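Long-range contact in multisubunit Na+/H+ antiporter, B subunit (Anoxybacillus flavithermus, PDB 6Z16), which is the B subunit of a CPA3-family membrane antiporter that probably exchanges sodium ions for protons: residues B[14-19]-B[45-50]. Sequence-based numbering, arbitrary orientation.
Sequences VVTPII and AGAIVL. With PTY (phosphatidylethanolamine), chain Q.
Two antiparallel helices, 6-28 and 37-54, both predicted to span the membrane, meet here through Ile19, Thr16 and Val15 on one side and Ala47 and Leu50 on the other. The two segment axes run at 171° to each other and approach to 9.4 Å. No hydrogen bond joins the two segments, and the contacts are mainly between methyl groups. The small Ala47 lies opposite Thr16, their CA atoms 5.8 Å apart, and its methyl points at the facing helix. There it is met by the CG2 branch of Ile19, at 3.7 Å from Ala47 CB. The longer branch of Ile19 serves a different neighbour: its CD1 lies 3.8 Å from Leu50 CD2, the two side chains crossing at about a right angle. Leu50 points its CB at helix 6-28, and CG is carried on anti to the backbone N (chi1 -179°), with CD2 the atom that touches. Thr16 OG1 lies 3.9 Å from Leu50 CD2, the side chains sliding past each other in opposite directions, while the same OG1 is hydrogen-bonded to Thr12 O of its own helix, which satisfies this buried hydroxyl without a partner on helix 37-54. Pro17 lacks an N-H, and helix 6-28 is kinked here, with the bonds from Ile18 N and Ile19 N to Val15 O both weak. On another face of helix 37-54, the last modelled carbon of one phosphatidylethanolamine acyl chain, C44, lies 3.6 Å from Gly46 N, and Val49 also lines this lipid. Phe69 of another antiporter chain packs on both Val15 and Leu50, whose own contact runs from Val15 CG1 to Leu50 CD2 at 3.7 Å.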
loop_
_atom_site.group_PDB
_atom_site.type_symbol
_atom_site.label_atom_id
_atom_site.label_comp_id
_atom_site.label_asym_id
_atom_site.label_seq_id
_atom_site.Cartn_x
_atom_site.Cartn_y
_atom_site.Cartn_z
ATOM N N VAL B 14 -6.504 -6.858 -22.418
ATOM C CA VAL B 14 -5.692 -5.826 -21.769
ATOM C C VAL B 14 -6.163 -4.404 -22.052
ATOM O O VAL B 14 -5.634 -3.460 -21.449
ATOM C CB VAL B 14 -4.205 -5.912 -22.161
ATOM C CG1 VAL B 14 -3.642 -7.272 -21.811
ATOM C CG2 VAL B 14 -4.024 -5.602 -23.621
ATOM N N VAL B 15 -7.131 -4.213 -22.945
ATOM C CA VAL B 15 -7.609 -2.879 -23.298
ATOM C C VAL B 15 -8.920 -2.548 -22.580
ATOM O O VAL B 15 -9.150 -1.392 -22.202
ATOM C CB VAL B 15 -7.693 -2.767 -24.840
ATOM C CG1 VAL B 15 -8.692 -1.760 -25.310
ATOM C CG2 VAL B 15 -6.342 -2.314 -25.373
ATOM N N THR B 16 -9.747 -3.564 -22.321
ATOM C CA THR B 16 -11.006 -3.353 -21.601
ATOM C C THR B 16 -10.877 -2.752 -20.185
ATOM O O THR B 16 -11.687 -1.857 -19.868
ATOM C CB THR B 16 -11.785 -4.681 -21.597
ATOM O OG1 THR B 16 -11.990 -5.118 -22.946
ATOM C CG2 THR B 16 -13.131 -4.532 -20.931
ATOM N N PRO B 17 -9.909 -3.134 -19.317
ATOM C CA PRO B 17 -9.816 -2.448 -18.013
ATOM C C PRO B 17 -9.506 -0.965 -18.076
ATOM O O PRO B 17 -10.023 -0.220 -17.240
ATOM C CB PRO B 17 -8.690 -3.206 -17.299
ATOM C CG PRO B 17 -8.716 -4.512 -17.873
ATOM C CD PRO B 17 -9.034 -4.325 -19.302
ATOM N N ILE B 18 -8.719 -0.497 -19.041
ATOM C CA ILE B 18 -8.438 0.935 -19.032
ATOM C C ILE B 18 -9.626 1.726 -19.584
ATOM O O ILE B 18 -9.863 2.864 -19.162
ATOM C CB ILE B 18 -7.108 1.242 -19.753
ATOM C CG1 ILE B 18 -6.661 2.671 -19.455
ATOM C CG2 ILE B 18 -7.200 1.041 -21.246
ATOM C CD1 ILE B 18 -6.470 2.937 -17.990
ATOM N N ILE B 19 -10.448 1.111 -20.444
ATOM C CA ILE B 19 -11.695 1.746 -20.861
ATOM C C ILE B 19 -12.663 1.837 -19.689
ATOM O O ILE B 19 -13.329 2.863 -19.499
ATOM C CB ILE B 19 -12.327 0.986 -22.043
ATOM C CG1 ILE B 19 -11.376 0.916 -23.227
ATOM C CG2 ILE B 19 -13.589 1.681 -22.510
ATOM C CD1 ILE B 19 -11.882 0.037 -24.332
ATOM N N ALA B 45 -20.638 1.283 -21.951
ATOM C CA ALA B 45 -21.243 0.540 -23.044
ATOM C C ALA B 45 -20.251 0.278 -24.167
ATOM O O ALA B 45 -20.322 -0.770 -24.802
ATOM C CB ALA B 45 -22.459 1.289 -23.569
ATOM N N GLY B 46 -19.303 1.190 -24.396
ATOM C CA GLY B 46 -18.276 0.951 -25.403
ATOM C C GLY B 46 -17.316 -0.170 -25.043
ATOM O O GLY B 46 -16.872 -0.924 -25.917
ATOM N N ALA B 47 -16.973 -0.288 -23.757
ATOM C CA ALA B 47 -16.175 -1.425 -23.299
ATOM C C ALA B 47 -16.921 -2.737 -23.500
ATOM O O ALA B 47 -16.338 -3.738 -23.950
ATOM C CB ALA B 47 -15.804 -1.249 -21.830
ATOM N N ILE B 48 -18.224 -2.743 -23.204
ATOM C CA ILE B 48 -18.998 -3.962 -23.439
ATOM C C ILE B 48 -19.161 -4.223 -24.942
ATOM O O ILE B 48 -19.228 -5.380 -25.374
ATOM C CB ILE B 48 -20.348 -3.876 -22.704
ATOM C CG1 ILE B 48 -20.121 -3.564 -21.231
ATOM C CG2 ILE B 48 -21.067 -5.207 -22.733
ATOM C CD1 ILE B 48 -21.376 -3.184 -20.499
ATOM N N VAL B 49 -19.164 -3.164 -25.762
ATOM C CA VAL B 49 -19.178 -3.308 -27.221
ATOM C C VAL B 49 -17.896 -3.967 -27.712
ATOM O O VAL B 49 -17.923 -4.828 -28.599
ATOM C CB VAL B 49 -19.408 -1.933 -27.885
ATOM C CG1 VAL B 49 -19.004 -1.929 -29.340
ATOM C CG2 VAL B 49 -20.853 -1.594 -27.842
ATOM N N LEU B 50 -16.757 -3.576 -27.136
ATOM C CA LEU B 50 -15.488 -4.199 -27.497
ATOM C C LEU B 50 -15.470 -5.677 -27.122
ATOM O O LEU B 50 -14.976 -6.520 -27.889
ATOM C CB LEU B 50 -14.343 -3.455 -26.824
ATOM C CG LEU B 50 -12.949 -3.986 -27.131
ATOM C CD1 LEU B 50 -12.638 -3.898 -28.608
ATOM C CD2 LEU B 50 -11.944 -3.206 -26.339
HETATM C C1 PTY Q . -24.408 -6.632 -38.517
HETATM C C2 PTY Q . -28.157 -10.107 -38.338
HETATM C C3 PTY Q . -27.923 -8.876 -39.238
HETATM O O4 PTY Q . -24.627 -5.282 -38.048
HETATM C C5 PTY Q . -24.594 -8.046 -40.574
HETATM C C6 PTY Q . -24.726 -6.665 -39.988
HETATM O O7 PTY Q . -23.791 -5.772 -40.676
HETATM C C8 PTY Q . -24.255 -4.572 -41.064
HETATM O O10 PTY Q . -25.391 -4.217 -40.922
HETATM C C11 PTY Q . -23.180 -3.751 -41.711
HETATM C C12 PTY Q . -22.073 -3.287 -40.773
HETATM C C13 PTY Q . -22.543 -2.305 -39.720
HETATM C C14 PTY Q . -21.471 -1.313 -39.293
HETATM C C15 PTY Q . -20.283 -1.935 -38.591
HETATM C C16 PTY Q . -18.955 -1.315 -38.975
HETATM C C17 PTY Q . -18.818 0.169 -38.679
HETATM C C18 PTY Q . -18.689 0.502 -37.207
HETATM C C19 PTY Q . -17.830 1.721 -36.926
HETATM C C20 PTY Q . -18.287 2.973 -37.646
HETATM C C21 PTY Q . -17.431 4.192 -37.361
HETATM C C22 PTY Q . -16.002 4.055 -37.848
HETATM C C30 PTY Q . -24.844 -5.107 -36.744
HETATM C C31 PTY Q . -25.143 -3.670 -36.431
HETATM O O30 PTY Q . -24.815 -5.994 -35.937
HETATM C C32 PTY Q . -24.572 -3.182 -35.108
HETATM C C33 PTY Q . -23.100 -2.834 -35.202
HETATM C C34 PTY Q . -22.530 -2.203 -33.947
HETATM C C35 PTY Q . -21.109 -1.710 -34.127
HETATM C C36 PTY Q . -20.640 -0.750 -33.052
HETATM C C37 PTY Q . -19.440 0.067 -33.489
HETATM C C38 PTY Q . -18.882 0.992 -32.429
HETATM C C39 PTY Q . -19.883 1.979 -31.872
HETATM C C40 PTY Q . -19.235 3.132 -31.128
HETATM C C41 PTY Q . -18.366 2.708 -29.962
HETATM C C42 PTY Q . -19.158 2.089 -28.831
HETATM C C43 PTY Q . -20.131 3.047 -28.192
HETATM C C44 PTY Q . -21.141 2.360 -27.312
HETATM P P1 PTY Q . -26.592 -9.680 -41.434
HETATM O O11 PTY Q . -27.916 -9.346 -40.608
HETATM O O12 PTY Q . -25.810 -10.688 -40.619
HETATM O O13 PTY Q . -26.911 -10.107 -42.816
HETATM O O14 PTY Q . -25.738 -8.300 -41.421
HETATM N N1 PTY Q . -26.951 -10.940 -38.307
#